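Local coordinates for protein fatty acyl CoA synthetase FADD13 (FATTY-ACYL-CoA SYNTHETASE) (Mycobacterium tuberculosis, PDB 3R44) that is a fatty acyl-CoA synthetase of the ANL clan of AMP-binding enzymes, with an AMP-binding region and a C-terminal domain, at residues L84-A89 against T228-A233; L111-S116 against W377-A382; N172-Y177 against V188-E193. All blocks are in the same frame, centred on the assembly; numbering follows the deposited sequence.

Overall arrangement
Along the chain, 84-89 on helix 79-91 meets 228-233 on helix 223-235 in interaction 1, closing a loop of 138 residues. Before that loop closes, 111-116, at the end of helix 104-114, opens interaction 2, which is completed by 377-382; the two long loops cross. Interaction 3, the hairpin contact of 172-177 with 188-193, falls within both. It also lies between them in space: F85 and A89 pack on L173, while the hydroxyl of Y177 is probably hydrogen-bonded to D113 and W377 packs on I175 and V189. Interactions 1 and 2 do not touch. All three tie a helix pair and the end of helix 104-114, with the turn after strand 375-376, to a small antiparallel sheet.

Interaction 1. Residues L84-A89 against T228-A233; sequences LFYGAA and TVIFSA
Y86 and I230 run antiparallel alongside one another where helix 79-91 faces helix 223-235. The axes of the two segments stay 12.2 Å apart at closest approach and their N-to-C directions differ by 72°, so the gap is spanned by side chains rather than by close backbone packing.

Most of the contact is apolar. The CD1 methyl of I230 lies 3.6 Å from CE1 of Y86 and also meets CE2 of F85, at 3.9 Å. F85 reaches that methyl with CG anti to its backbone N (chi1 -176°), and its side chain crosses I230 at about a right angle. On the same helix as I230, V229 brings CG1 to 4.1 Å from CE2 of Y86.

The polar link is indirect. A water sits at the edge of the Y86 ring, in its plane, 2.9 Å from OH, and donates to the backbone O of V229 at 2.7 Å. Within its helix that carbonyl receives a weak bond from N of A233, so the water supplements it. The CB methyl of A233 lies against the hydroxyl, 3.4 Å from OH of Y86.

Other helices close the site. I18 and L22 of helix 18-28 and M49 and A53 of helix 46-62 pack on Y86, while V195 and A199 of helix 192-205 press on I230.

Cohesion here is thus chiefly hydrophobic, one methyl serving two aromatic rings, and a water gives the buried phenol oxygen a polar partner and links it to the carbonyl of V229.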
ATOM      1  N   LEU A  84       5.657  18.209   5.715  1.00 15.34           N
ATOM      2  CA  LEU A  84       5.212  18.806   4.414  1.00 16.64           C
ATOM      3  C   LEU A  84       3.792  18.405   4.107  1.00 16.18           C
ATOM      4  O   LEU A  84       2.977  19.218   3.601  1.00 15.75           O
ATOM      5  CB  LEU A  84       6.108  18.426   3.237  1.00 16.48           C
ATOM      6  CG  LEU A  84       7.345  19.320   3.208  1.00 18.89           C
ATOM      7  CD1 LEU A  84       8.505  18.707   2.348  1.00 22.90           C
ATOM      8  CD2 LEU A  84       7.059  20.776   2.773  1.00 18.03           C
ATOM      9  N   PHE A  85       3.511  17.144   4.379  1.00 15.39           N
ATOM     10  CA  PHE A  85       2.188  16.617   4.238  1.00 15.18           C
ATOM     11  C   PHE A  85       1.179  17.352   5.169  1.00 14.54           C
ATOM     12  O   PHE A  85       0.104  17.794   4.716  1.00 13.76           O
ATOM     13  CB  PHE A  85       2.163  15.109   4.518  1.00 16.05           C
ATOM     14  CG  PHE A  85       0.830  14.492   4.290  1.00 19.36           C
ATOM     15  CD1 PHE A  85       0.444  14.055   3.001  1.00 22.60           C
ATOM     16  CD2 PHE A  85      -0.081  14.397   5.309  1.00 25.98           C
ATOM     17  CE1 PHE A  85      -0.827  13.466   2.770  1.00 23.86           C
ATOM     18  CE2 PHE A  85      -1.389  13.849   5.067  1.00 27.59           C
ATOM     19  CZ  PHE A  85      -1.741  13.376   3.798  1.00 25.69           C
ATOM     20  N   TYR A  86       1.520  17.438   6.445  1.00 12.07           N
ATOM     21  CA  TYR A  86       0.720  18.177   7.401  1.00 12.05           C
ATOM     22  C   TYR A  86       0.579  19.671   7.070  1.00 13.75           C
ATOM     23  O   TYR A  86      -0.501  20.248   7.252  1.00 13.53           O
ATOM     24  CB  TYR A  86       1.251  18.029   8.802  1.00 13.02           C
ATOM     25  CG  TYR A  86       0.936  16.699   9.455  1.00 10.12           C
ATOM     26  CD1 TYR A  86      -0.398  16.297   9.648  1.00 14.05           C
ATOM     27  CD2 TYR A  86       1.944  15.870   9.924  1.00 15.77           C
ATOM     28  CE1 TYR A  86      -0.706  15.066  10.324  1.00 14.70           C
ATOM     29  CE2 TYR A  86       1.652  14.686  10.570  1.00 14.91           C
ATOM     30  CZ  TYR A  86       0.328  14.281  10.743  1.00 17.22           C
ATOM     31  OH  TYR A  86       0.002  13.134  11.401  1.00 15.20           O
ATOM     32  N   GLY A  87       1.677  20.294   6.646  1.00 13.64           N
ATOM     33  CA  GLY A  87       1.695  21.681   6.254  1.00 15.56           C
ATOM     34  C   GLY A  87       0.762  21.910   5.083  1.00 14.82           C
ATOM     35  O   GLY A  87      -0.078  22.819   5.084  1.00 14.60           O
ATOM     36  N   ALA A  88       0.874  21.072   4.046  1.00 14.69           N
ATOM     37  CA  ALA A  88      -0.076  21.147   2.919  1.00 15.04           C
ATOM     38  C   ALA A  88      -1.541  20.973   3.369  1.00 13.95           C
ATOM     39  O   ALA A  88      -2.418  21.734   2.899  1.00 12.98           O
ATOM     40  CB  ALA A  88       0.263  20.091   1.820  1.00 14.36           C
ATOM     41  N   ALA A  89      -1.784  19.996   4.250  1.00 12.21           N
ATOM     42  CA  ALA A  89      -3.124  19.766   4.831  1.00 11.65           C
ATOM     43  C   ALA A  89      -3.722  21.046   5.468  1.00 11.99           C
ATOM     44  O   ALA A  89      -4.870  21.422   5.212  1.00 13.08           O
ATOM     45  CB  ALA A  89      -3.088  18.590   5.840  1.00 11.37           C
ATOM     46  N   THR A 228      -0.545   5.305   8.564  1.00 14.90           N
ATOM     47  CA  THR A 228       0.152   5.048   9.840  1.00 14.05           C
ATOM     48  C   THR A 228       0.626   6.322  10.475  1.00 13.57           C
ATOM     49  O   THR A 228       0.461   6.537  11.658  1.00 12.17           O
ATOM     50  CB  THR A 228       1.379   4.181   9.636  1.00 14.32           C
ATOM     51  OG1 THR A 228       0.959   2.936   9.119  1.00 16.98           O
ATOM     52  CG2 THR A 228       2.212   3.932  10.924  1.00 15.47           C
ATOM     53  N   VAL A 229       1.195   7.207   9.689  1.00 12.79           N
ATOM     54  CA  VAL A 229       1.638   8.497  10.237  1.00 14.60           C
ATOM     55  C   VAL A 229       0.444   9.276  10.840  1.00 14.11           C
ATOM     56  O   VAL A 229       0.501   9.848  11.935  1.00 13.93           O
ATOM     57  CB  VAL A 229       2.337   9.304   9.134  1.00 14.35           C
ATOM     58  CG1 VAL A 229       2.478  10.838   9.484  1.00 14.54           C
ATOM     59  CG2 VAL A 229       3.678   8.635   8.703  1.00 15.37           C
ATOM     60  N   ILE A 230      -0.656   9.336  10.101  1.00 14.89           N
ATOM     61  CA  ILE A 230      -1.855  10.049  10.532  1.00 14.08           C
ATOM     62  C   ILE A 230      -2.544   9.394  11.760  1.00 14.47           C
ATOM     63  O   ILE A 230      -2.940  10.072  12.708  1.00 13.67           O
ATOM     64  CB  ILE A 230      -2.904  10.199   9.358  1.00 14.39           C
ATOM     65  CG1 ILE A 230      -2.280  10.909   8.136  1.00 19.89           C
ATOM     66  CG2 ILE A 230      -4.175  10.919   9.857  1.00 15.48           C
ATOM     67  CD1 ILE A 230      -1.525  12.096   8.493  1.00 19.58           C
ATOM     68  N   PHE A 231      -2.673   8.087  11.778  1.00 13.21           N
ATOM     69  CA  PHE A 231      -3.301   7.471  12.938  1.00 15.86           C
ATOM     70  C   PHE A 231      -2.424   7.521  14.154  1.00 14.20           C
ATOM     71  O   PHE A 231      -2.939   7.556  15.247  1.00 13.68           O
ATOM     72  CB  PHE A 231      -3.981   6.112  12.675  1.00 17.99           C
ATOM     73  CG  PHE A 231      -3.080   4.890  12.742  1.00 19.37           C
ATOM     74  CD1 PHE A 231      -3.018   4.017  11.640  1.00 23.82           C
ATOM     75  CD2 PHE A 231      -2.351   4.586  13.878  1.00 20.01           C
ATOM     76  CE1 PHE A 231      -2.224   2.825  11.699  1.00 24.77           C
ATOM     77  CE2 PHE A 231      -1.589   3.409  13.970  1.00 23.69           C
ATOM     78  CZ  PHE A 231      -1.514   2.541  12.875  1.00 24.67           C
ATOM     79  N   SER A 232      -1.129   7.671  13.944  1.00 13.32           N
ATOM     80  CA  SER A 232      -0.212   7.898  15.051  1.00 14.57           C
ATOM     81  C   SER A 232      -0.535   9.220  15.756  1.00 14.53           C
ATOM     82  O   SER A 232      -0.574   9.293  17.001  1.00 11.95           O
ATOM     83  CB  SER A 232       1.245   7.843  14.596  1.00 14.98           C
ATOM     84  OG  SER A 232       1.610   6.499  14.298  1.00 17.08           O
ATOM     85  N   ALA A 233      -0.705  10.301  15.001  1.00 14.38           N
ATOM     86  CA  ALA A 233      -1.118  11.553  15.620  1.00 14.60           C
ATOM     87  C   ALA A 233      -2.509  11.453  16.249  1.00 14.39           C
ATOM     88  O   ALA A 233      -2.785  11.994  17.332  1.00 15.58           O
ATOM     89  CB  ALA A 233      -1.054  12.706  14.606  1.00 13.43           C
TER
HETATM   90  O   HOH W   1       2.190  11.787  12.836  1.00 11.78           O

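Interaction 2. Residues L111-S116 against W377-A382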
ATOM      1  N   LEU A 111       3.792  13.937 -12.629  1.00 16.38           N
ATOM      2  CA  LEU A 111       3.839  15.397 -12.497  1.00 16.79           C
ATOM      3  C   LEU A 111       2.929  16.100 -13.462  1.00 18.63           C
ATOM      4  O   LEU A 111       2.277  17.048 -13.066  1.00 17.15           O
ATOM      5  CB  LEU A 111       5.271  15.930 -12.587  1.00 17.04           C
ATOM      6  CG  LEU A 111       6.255  15.468 -11.503  1.00 15.50           C
ATOM      7  CD1 LEU A 111       7.614  16.048 -11.850  1.00 17.74           C
ATOM      8  CD2 LEU A 111       5.821  15.959 -10.081  1.00 16.51           C
ATOM      9  N   SER A 112       2.871  15.638 -14.712  1.00 20.09           N
ATOM     10  CA  SER A 112       1.962  16.198 -15.695  1.00 20.90           C
ATOM     11  C   SER A 112       0.549  15.888 -15.415  1.00 19.17           C
ATOM     12  O   SER A 112      -0.317  16.749 -15.552  1.00 18.53           O
ATOM     13  CB  SER A 112       2.204  15.643 -17.093  1.00 22.46           C
ATOM     14  OG  SER A 112       3.456  16.034 -17.544  1.00 27.96           O
ATOM     15  N   ASP A 113       0.267  14.631 -15.096  1.00 18.02           N
ATOM     16  CA  ASP A 113      -1.082  14.240 -14.850  1.00 17.21           C
ATOM     17  C   ASP A 113      -1.702  14.960 -13.633  1.00 17.28           C
ATOM     18  O   ASP A 113      -2.892  15.350 -13.658  1.00 17.00           O
ATOM     19  CB  ASP A 113      -1.192  12.731 -14.631  1.00 17.22           C
ATOM     20  CG  ASP A 113      -2.667  12.246 -14.545  1.00 19.39           C
ATOM     21  OD1 ASP A 113      -3.274  11.981 -15.610  1.00 19.76           O
ATOM     22  OD2 ASP A 113      -3.199  12.081 -13.439  1.00 18.70           O
ATOM     23  N   SER A 114      -0.924  15.081 -12.568  1.00 16.19           N
ATOM     24  CA  SER A 114      -1.370  15.709 -11.352  1.00 15.73           C
ATOM     25  C   SER A 114      -1.428  17.211 -11.461  1.00 17.06           C
ATOM     26  O   SER A 114      -2.079  17.848 -10.630  1.00 17.71           O
ATOM     27  CB  SER A 114      -0.488  15.351 -10.171  1.00 15.44           C
ATOM     28  OG  SER A 114       0.846  15.781 -10.368  1.00 14.74           O
ATOM     29  N   GLY A 115      -0.702  17.765 -12.423  1.00 18.50           N
ATOM     30  CA  GLY A 115      -0.585  19.210 -12.600  1.00 18.95           C
ATOM     31  C   GLY A 115       0.073  19.835 -11.383  1.00 19.44           C
ATOM     32  O   GLY A 115      -0.304  20.980 -10.958  1.00 17.65           O
ATOM     33  N   SER A 116       1.033  19.094 -10.813  1.00 17.77           N
ATOM     34  CA  SER A 116       1.793  19.571  -9.661  1.00 18.60           C
ATOM     35  C   SER A 116       2.422  20.905  -9.990  1.00 19.60           C
ATOM     36  O   SER A 116       3.011  21.103 -11.073  1.00 20.20           O
ATOM     37  CB  SER A 116       2.921  18.639  -9.224  1.00 17.25           C
ATOM     38  OG  SER A 116       2.349  17.451  -8.681  1.00 19.33           O
ATOM     39  N   TRP A 377      -8.200  11.042 -10.382  1.00 13.35           N
ATOM     40  CA  TRP A 377      -7.935  12.394 -10.768  1.00 14.38           C
ATOM     41  C   TRP A 377      -8.157  12.645 -12.266  1.00 16.15           C
ATOM     42  O   TRP A 377      -7.557  11.959 -13.095  1.00 16.44           O
ATOM     43  CB  TRP A 377      -6.498  12.737 -10.379  1.00 13.44           C
ATOM     44  CG  TRP A 377      -6.060  14.138 -10.726  1.00 13.52           C
ATOM     45  CD1 TRP A 377      -5.178  14.465 -11.680  1.00 13.58           C
ATOM     46  CD2 TRP A 377      -6.401  15.376 -10.067  1.00 13.82           C
ATOM     47  NE1 TRP A 377      -4.994  15.804 -11.728  1.00 16.79           N
ATOM     48  CE2 TRP A 377      -5.697  16.391 -10.716  1.00 16.68           C
ATOM     49  CE3 TRP A 377      -7.225  15.713  -8.998  1.00 14.83           C
ATOM     50  CZ2 TRP A 377      -5.851  17.748 -10.388  1.00 20.24           C
ATOM     51  CZ3 TRP A 377      -7.355  17.050  -8.636  1.00 18.85           C
ATOM     52  CH2 TRP A 377      -6.669  18.043  -9.303  1.00 18.50           C
ATOM     53  N   ASN A 378      -9.014  13.624 -12.579  1.00 16.74           N
ATOM     54  CA  ASN A 378      -9.381  13.982 -13.969  1.00 18.64           C
ATOM     55  C   ASN A 378      -9.816  12.801 -14.815  1.00 19.32           C
ATOM     56  O   ASN A 378      -9.677  12.822 -16.043  1.00 19.35           O
ATOM     57  CB  ASN A 378      -8.240  14.759 -14.611  1.00 19.30           C
ATOM     58  CG  ASN A 378      -8.026  16.072 -13.939  1.00 19.76           C
ATOM     59  OD1 ASN A 378      -8.892  16.530 -13.213  1.00 22.74           O
ATOM     60  ND2 ASN A 378      -6.882  16.664 -14.137  1.00 23.32           N
ATOM     61  N   ARG A 379     -10.368  11.787 -14.146  1.00 19.27           N
ATOM     62  CA  ARG A 379     -10.940  10.605 -14.779  1.00 20.17           C
ATOM     63  C   ARG A 379     -12.354  10.282 -14.294  1.00 19.90           C
ATOM     64  O   ARG A 379     -12.551   9.250 -13.639  1.00 18.78           O
ATOM     65  CB  ARG A 379     -10.003   9.405 -14.649  1.00 20.60           C
ATOM     66  CG  ARG A 379      -8.689   9.656 -15.378  1.00 24.79           C
ATOM     67  CD  ARG A 379      -7.762   8.473 -15.350  1.00 27.77           C
ATOM     68  NE  ARG A 379      -6.710   8.623 -16.384  1.00 37.64           N
ATOM     69  CZ  ARG A 379      -5.447   8.970 -16.148  1.00 41.21           C
ATOM     70  NH1 ARG A 379      -5.018   9.133 -14.921  1.00 44.73           N
ATOM     71  NH2 ARG A 379      -4.592   9.141 -17.141  1.00 45.87           N
ATOM     72  N   PRO A 380     -13.348  11.140 -14.661  1.00 21.95           N
ATOM     73  CA  PRO A 380     -14.698  11.033 -14.092  1.00 22.58           C
ATOM     74  C   PRO A 380     -15.404   9.769 -14.546  1.00 23.03           C
ATOM     75  O   PRO A 380     -16.090   9.124 -13.737  1.00 22.29           O
ATOM     76  CB  PRO A 380     -15.422  12.268 -14.651  1.00 23.95           C
ATOM     77  CG  PRO A 380     -14.632  12.695 -15.845  1.00 25.67           C
ATOM     78  CD  PRO A 380     -13.205  12.392 -15.434  1.00 22.85           C
ATOM     79  N   GLU A 381     -15.182   9.367 -15.792  1.00 23.57           N
ATOM     80  CA  GLU A 381     -15.816   8.119 -16.300  1.00 26.89           C
ATOM     81  C   GLU A 381     -15.265   6.837 -15.663  1.00 24.98           C
ATOM     82  O   GLU A 381     -16.058   5.955 -15.271  1.00 24.52           O
ATOM     83  CB  GLU A 381     -15.837   8.029 -17.846  1.00 29.01           C
ATOM     84  CG  GLU A 381     -16.916   8.878 -18.497  1.00 37.88           C
ATOM     85  CD  GLU A 381     -18.320   8.214 -18.497  1.00 45.68           C
ATOM     86  OE1 GLU A 381     -18.697   7.607 -19.538  1.00 50.30           O
ATOM     87  OE2 GLU A 381     -19.048   8.323 -17.467  1.00 48.67           O
ATOM     88  N   ALA A 382     -13.923   6.730 -15.550  1.00 23.50           N
ATOM     89  CA  ALA A 382     -13.279   5.694 -14.780  1.00 22.52           C
ATOM     90  C   ALA A 382     -13.798   5.651 -13.351  1.00 20.47           C
ATOM     91  O   ALA A 382     -14.008   4.594 -12.830  1.00 20.14           O
ATOM     92  CB  ALA A 382     -11.771   5.855 -14.750  1.00 21.70           C
TER
HETATM   93  O   HOH W   2      -4.782  15.293 -15.498  1.00 10.47           O
HETATM   94  O   HOH W   3      -5.755  12.464 -15.480  1.00 18.39           O
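W377 and D113 make the close part of this contact, where the indole meets the C-terminal end of helix 104-114. NE1 of W377 gives a weak hydrogen bond to the backbone O of D113, 2.9 Å long but bent to 125° at the hydrogen, with the oxygen at the ring edge and in its plane. CA of S114 lies 3.6 Å from NE1, and OD2 of D113 comes as near to CD1, the carboxylate being turned 68° from the indole. W377 also packs against I175 and Y177 of strand 172-178. The helix ends beside it in a Schellman motif with G115 as C-prime residue.

Toward the surface the contact is looser. OD1 of D113 and NH1 of R379 form a salt bridge of 3.4 Å, approached obliquely although the two planes are almost parallel. One water donates to OD1 of D113 and O of W377; another links O of D113 to ND2 of N378.

D113 thus divides its carboxylate: OD2 is hydrogen-bonded to the Y177 hydroxyl, while OD1 faces R379 and water. With OD1 shared in this way and the salt bridge long, the charge of R379 is probably held loosely, whereas the indole edge sits close against the helix end.

Interaction 3. Residues N172-Y177 against V188-E193. With HIS (histidine), chain B.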
ATOM      1  N   ASN A 172      -9.961  17.844  -1.202  1.00 14.67           N
ATOM      2  CA  ASN A 172      -8.834  17.023  -1.580  1.00 13.09           C
ATOM      3  C   ASN A 172      -7.644  17.237  -0.698  1.00 11.77           C
ATOM      4  O   ASN A 172      -7.333  18.384  -0.332  1.00 13.35           O
ATOM      5  CB  ASN A 172      -8.349  17.263  -2.992  1.00 13.94           C
ATOM      6  CG  ASN A 172      -9.370  16.975  -4.013  1.00 16.21           C
ATOM      7  OD1 ASN A 172     -10.325  16.255  -3.739  1.00 16.63           O
ATOM      8  ND2 ASN A 172      -9.191  17.556  -5.217  1.00 16.54           N
ATOM      9  N   LEU A 173      -6.940  16.146  -0.424  1.00 10.92           N
ATOM     10  CA  LEU A 173      -5.769  16.147   0.436  1.00 11.58           C
ATOM     11  C   LEU A 173      -4.541  15.503  -0.222  1.00 10.80           C
ATOM     12  O   LEU A 173      -3.417  15.952  -0.011  1.00 10.80           O
ATOM     13  CB  LEU A 173      -6.066  15.407   1.767  1.00 11.04           C
ATOM     14  CG  LEU A 173      -4.909  15.248   2.775  1.00 13.32           C
ATOM     15  CD1 LEU A 173      -4.202  16.592   3.064  1.00 10.51           C
ATOM     16  CD2 LEU A 173      -5.310  14.579   4.087  1.00 14.88           C
ATOM     17  N   PHE A 174      -4.706  14.370  -0.872  1.00 11.45           N
ATOM     18  CA  PHE A 174      -3.554  13.797  -1.574  1.00 12.37           C
ATOM     19  C   PHE A 174      -3.964  13.070  -2.816  1.00 12.70           C
ATOM     20  O   PHE A 174      -5.142  12.642  -2.918  1.00 12.08           O
ATOM     21  CB  PHE A 174      -2.601  13.022  -0.655  1.00 14.96           C
ATOM     22  CG  PHE A 174      -3.115  11.715  -0.152  1.00 13.24           C
ATOM     23  CD1 PHE A 174      -2.948  10.567  -0.912  1.00 17.88           C
ATOM     24  CD2 PHE A 174      -3.661  11.600   1.102  1.00 20.42           C
ATOM     25  CE1 PHE A 174      -3.425   9.294  -0.467  1.00 19.46           C
ATOM     26  CE2 PHE A 174      -4.107  10.351   1.570  1.00 19.62           C
ATOM     27  CZ  PHE A 174      -3.973   9.193   0.793  1.00 18.96           C
ATOM     28  N   ILE A 175      -3.001  12.916  -3.734  1.00 11.89           N
ATOM     29  CA  ILE A 175      -3.187  12.066  -4.897  1.00 12.54           C
ATOM     30  C   ILE A 175      -2.059  11.067  -4.918  1.00 12.64           C
ATOM     31  O   ILE A 175      -0.897  11.441  -4.915  1.00 13.96           O
ATOM     32  CB  ILE A 175      -3.178  12.838  -6.229  1.00 13.45           C
ATOM     33  CG1 ILE A 175      -4.175  13.986  -6.273  1.00 13.40           C
ATOM     34  CG2 ILE A 175      -3.513  11.900  -7.382  1.00 14.63           C
ATOM     35  CD1 ILE A 175      -3.876  15.070  -7.291  1.00 16.84           C
ATOM     36  N   MET A 176      -2.416   9.803  -4.910  1.00 13.32           N
ATOM     37  CA  MET A 176      -1.457   8.751  -4.966  1.00 14.62           C
ATOM     38  C   MET A 176      -1.659   7.922  -6.218  1.00 14.97           C
ATOM     39  O   MET A 176      -2.783   7.450  -6.536  1.00 16.19           O
ATOM     40  CB  MET A 176      -1.517   7.888  -3.679  1.00 15.23           C
ATOM     41  CG  MET A 176      -1.078   8.666  -2.366  1.00 24.07           C
ATOM     42  SD  MET A 176      -0.123   7.632  -1.218  1.00 39.46           S
ATOM     43  CE  MET A 176      -0.266   6.117  -2.059  1.00 20.01           C
ATOM     44  N   TYR A 177      -0.587   7.718  -6.961  1.00 13.88           N
ATOM     45  CA  TYR A 177      -0.712   7.001  -8.263  1.00 16.54           C
ATOM     46  C   TYR A 177      -0.670   5.452  -8.138  1.00 20.79           C
ATOM     47  O   TYR A 177       0.119   4.901  -7.384  1.00 18.83           O
ATOM     48  CB  TYR A 177       0.291   7.589  -9.288  1.00 16.74           C
ATOM     49  CG  TYR A 177      -0.275   8.867  -9.827  1.00 17.14           C
ATOM     50  CD1 TYR A 177      -0.284  10.022  -9.038  1.00 16.73           C
ATOM     51  CD2 TYR A 177      -0.883   8.901 -11.056  1.00 15.01           C
ATOM     52  CE1 TYR A 177      -0.833  11.184  -9.483  1.00 15.68           C
ATOM     53  CE2 TYR A 177      -1.428  10.095 -11.544  1.00 16.57           C
ATOM     54  CZ  TYR A 177      -1.416  11.224 -10.742  1.00 16.28           C
ATOM     55  OH  TYR A 177      -1.980  12.377 -11.197  1.00 17.49           O
ATOM     56  N   VAL A 188      -5.150   8.411  -7.576  1.00 12.07           N
ATOM     57  CA  VAL A 188      -6.205   8.154  -6.603  1.00 12.83           C
ATOM     58  C   VAL A 188      -6.331   9.364  -5.639  1.00 12.36           C
ATOM     59  O   VAL A 188      -5.360   9.685  -4.938  1.00 12.97           O
ATOM     60  CB  VAL A 188      -5.887   6.893  -5.814  1.00 12.77           C
ATOM     61  CG1 VAL A 188      -6.943   6.662  -4.705  1.00 13.29           C
ATOM     62  CG2 VAL A 188      -5.799   5.686  -6.757  1.00 14.30           C
ATOM     63  N   VAL A 189      -7.474  10.067  -5.652  1.00 11.26           N
ATOM     64  CA  VAL A 189      -7.665  11.287  -4.869  1.00 11.46           C
ATOM     65  C   VAL A 189      -8.260  10.942  -3.515  1.00 11.46           C
ATOM     66  O   VAL A 189      -9.351  10.392  -3.457  1.00 11.79           O
ATOM     67  CB  VAL A 189      -8.588  12.333  -5.579  1.00 12.67           C
ATOM     68  CG1 VAL A 189      -8.720  13.620  -4.703  1.00 14.73           C
ATOM     69  CG2 VAL A 189      -8.038  12.612  -7.016  1.00 13.07           C
ATOM     70  N   HIS A 190      -7.531  11.229  -2.446  1.00 10.26           N
ATOM     71  CA  HIS A 190      -8.076  11.143  -1.084  1.00 11.34           C
ATOM     72  C   HIS A 190      -8.287  12.529  -0.472  1.00 12.39           C
ATOM     73  O   HIS A 190      -7.672  13.495  -0.865  1.00 12.35           O
ATOM     74  CB  HIS A 190      -7.216  10.239  -0.187  1.00 10.14           C
ATOM     75  CG  HIS A 190      -7.427   8.778  -0.452  1.00 12.60           C
ATOM     76  ND1 HIS A 190      -8.564   8.109  -0.041  1.00 15.38           N
ATOM     77  CD2 HIS A 190      -6.715   7.888  -1.194  1.00 12.64           C
ATOM     78  CE1 HIS A 190      -8.529   6.876  -0.502  1.00 14.84           C
ATOM     79  NE2 HIS A 190      -7.413   6.709  -1.195  1.00 13.97           N
ATOM     80  N   THR A 191      -9.151  12.576   0.520  1.00 13.35           N
ATOM     81  CA  THR A 191      -9.590  13.795   1.150  1.00 12.71           C
ATOM     82  C   THR A 191      -9.255  13.730   2.656  1.00 11.56           C
ATOM     83  O   THR A 191      -8.708  12.715   3.176  1.00 12.57           O
ATOM     84  CB  THR A 191     -11.099  13.949   1.008  1.00 13.90           C
ATOM     85  OG1 THR A 191     -11.731  12.814   1.652  1.00 15.33           O
ATOM     86  CG2 THR A 191     -11.506  14.113  -0.511  1.00 14.23           C
ATOM     87  N   HIS A 192      -9.467  14.858   3.340  1.00 10.95           N
ATOM     88  CA  HIS A 192      -9.251  14.907   4.773  1.00 11.92           C
ATOM     89  C   HIS A 192     -10.203  13.850   5.396  1.00 12.76           C
ATOM     90  O   HIS A 192      -9.833  13.131   6.312  1.00 13.69           O
ATOM     91  CB  HIS A 192      -9.525  16.283   5.376  1.00 11.00           C
ATOM     92  CG  HIS A 192      -8.539  17.335   4.963  1.00 14.05           C
ATOM     93  ND1 HIS A 192      -7.530  17.796   5.788  1.00 11.77           N
ATOM     94  CD2 HIS A 192      -8.314  17.895   3.753  1.00 14.52           C
ATOM     95  CE1 HIS A 192      -6.780  18.660   5.122  1.00 15.78           C
ATOM     96  NE2 HIS A 192      -7.260  18.775   3.894  1.00 12.06           N
ATOM     97  N   GLU A 193     -11.417  13.762   4.892  1.00 13.17           N
ATOM     98  CA  GLU A 193     -12.394  12.811   5.403  1.00 15.54           C
ATOM     99  C   GLU A 193     -11.967  11.375   5.202  1.00 15.16           C
ATOM    100  O   GLU A 193     -12.114  10.582   6.115  1.00 13.77           O
ATOM    101  CB  GLU A 193     -13.771  13.023   4.756  1.00 17.42           C
ATOM    102  CG  GLU A 193     -14.783  11.894   4.999  1.00 22.92           C
ATOM    103  CD  GLU A 193     -16.159  12.203   4.368  1.00 31.02           C
ATOM    104  OE1 GLU A 193     -16.285  12.078   3.135  1.00 36.24           O
ATOM    105  OE2 GLU A 193     -17.096  12.618   5.078  1.00 35.04           O
TER
HETATM  106  N   HIS B 504     -15.807  13.386  10.477  1.00 43.40           N
HETATM  107  CA  HIS B 504     -14.694  14.273  10.062  1.00 41.21           C
HETATM  108  C   HIS B 504     -14.186  13.872   8.694  1.00 42.49           C
HETATM  109  O   HIS B 504     -14.161  14.611   7.707  1.00 42.23           O
HETATM  110  CB  HIS B 504     -13.583  14.206  11.130  1.00 41.03           C
HETATM  111  CG  HIS B 504     -12.236  14.660  10.672  1.00 34.26           C
HETATM  112  ND1 HIS B 504     -11.275  15.099  11.568  1.00 29.97           N
HETATM  113  CD2 HIS B 504     -11.672  14.746   9.433  1.00 28.87           C
HETATM  114  CE1 HIS B 504     -10.177  15.424  10.896  1.00 26.81           C
HETATM  115  NE2 HIS B 504     -10.388  15.209   9.605  1.00 25.01           N
HETATM  116  OXT HIS B 504     -13.764  12.729   8.542  1.00 44.43           O
HETATM  117  O   HOH W   4      -5.904  19.677   1.657  1.00  4.48           O
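F174 and H190 project together from the same face of the sheet, across the antiparallel β hairpin of strands 172-178 and 186-191, which carries a classic β bulge. CG of F174 takes the crowded position between backbone N and carbonyl carbon (chi1 72°), and CB of H190 sits over one face of the phenyl ring, 3.7 Å from its centroid, in a CH-pi contact. The imidazole is inclined 36° to the phenyl; its ND1 and NE2 are hydrogen-bonded to S194 OG and T318 O.

M176 and V188 continue this face of the sheet. I175 and V189 occupy the other, lying alongside each other, and CG1 of V189 also meets OD1 of N172, an oxygen hydrogen-bonded to K374.

L173 departs from the alternation because the bulge sets it and F174 together opposite H190. Its side chain crosses H192 at about a right angle, with CD1 over the imidazole face, 4.1 Å from the centroid. ND1 of H192 is hydrogen-bonded to N of I18, and both H192 and E193 line the pocket of the bound histidine.

The bulge is gripped at one atom: O of H190 accepts N of L173 at 2.8 Å, in the carbonyl plane, and N of F174 at 3.1 Å, from above it. Beyond, a water joins the strand start to the helix start, donating to O of N172 and sitting 2.8 Å from NE2 of H192.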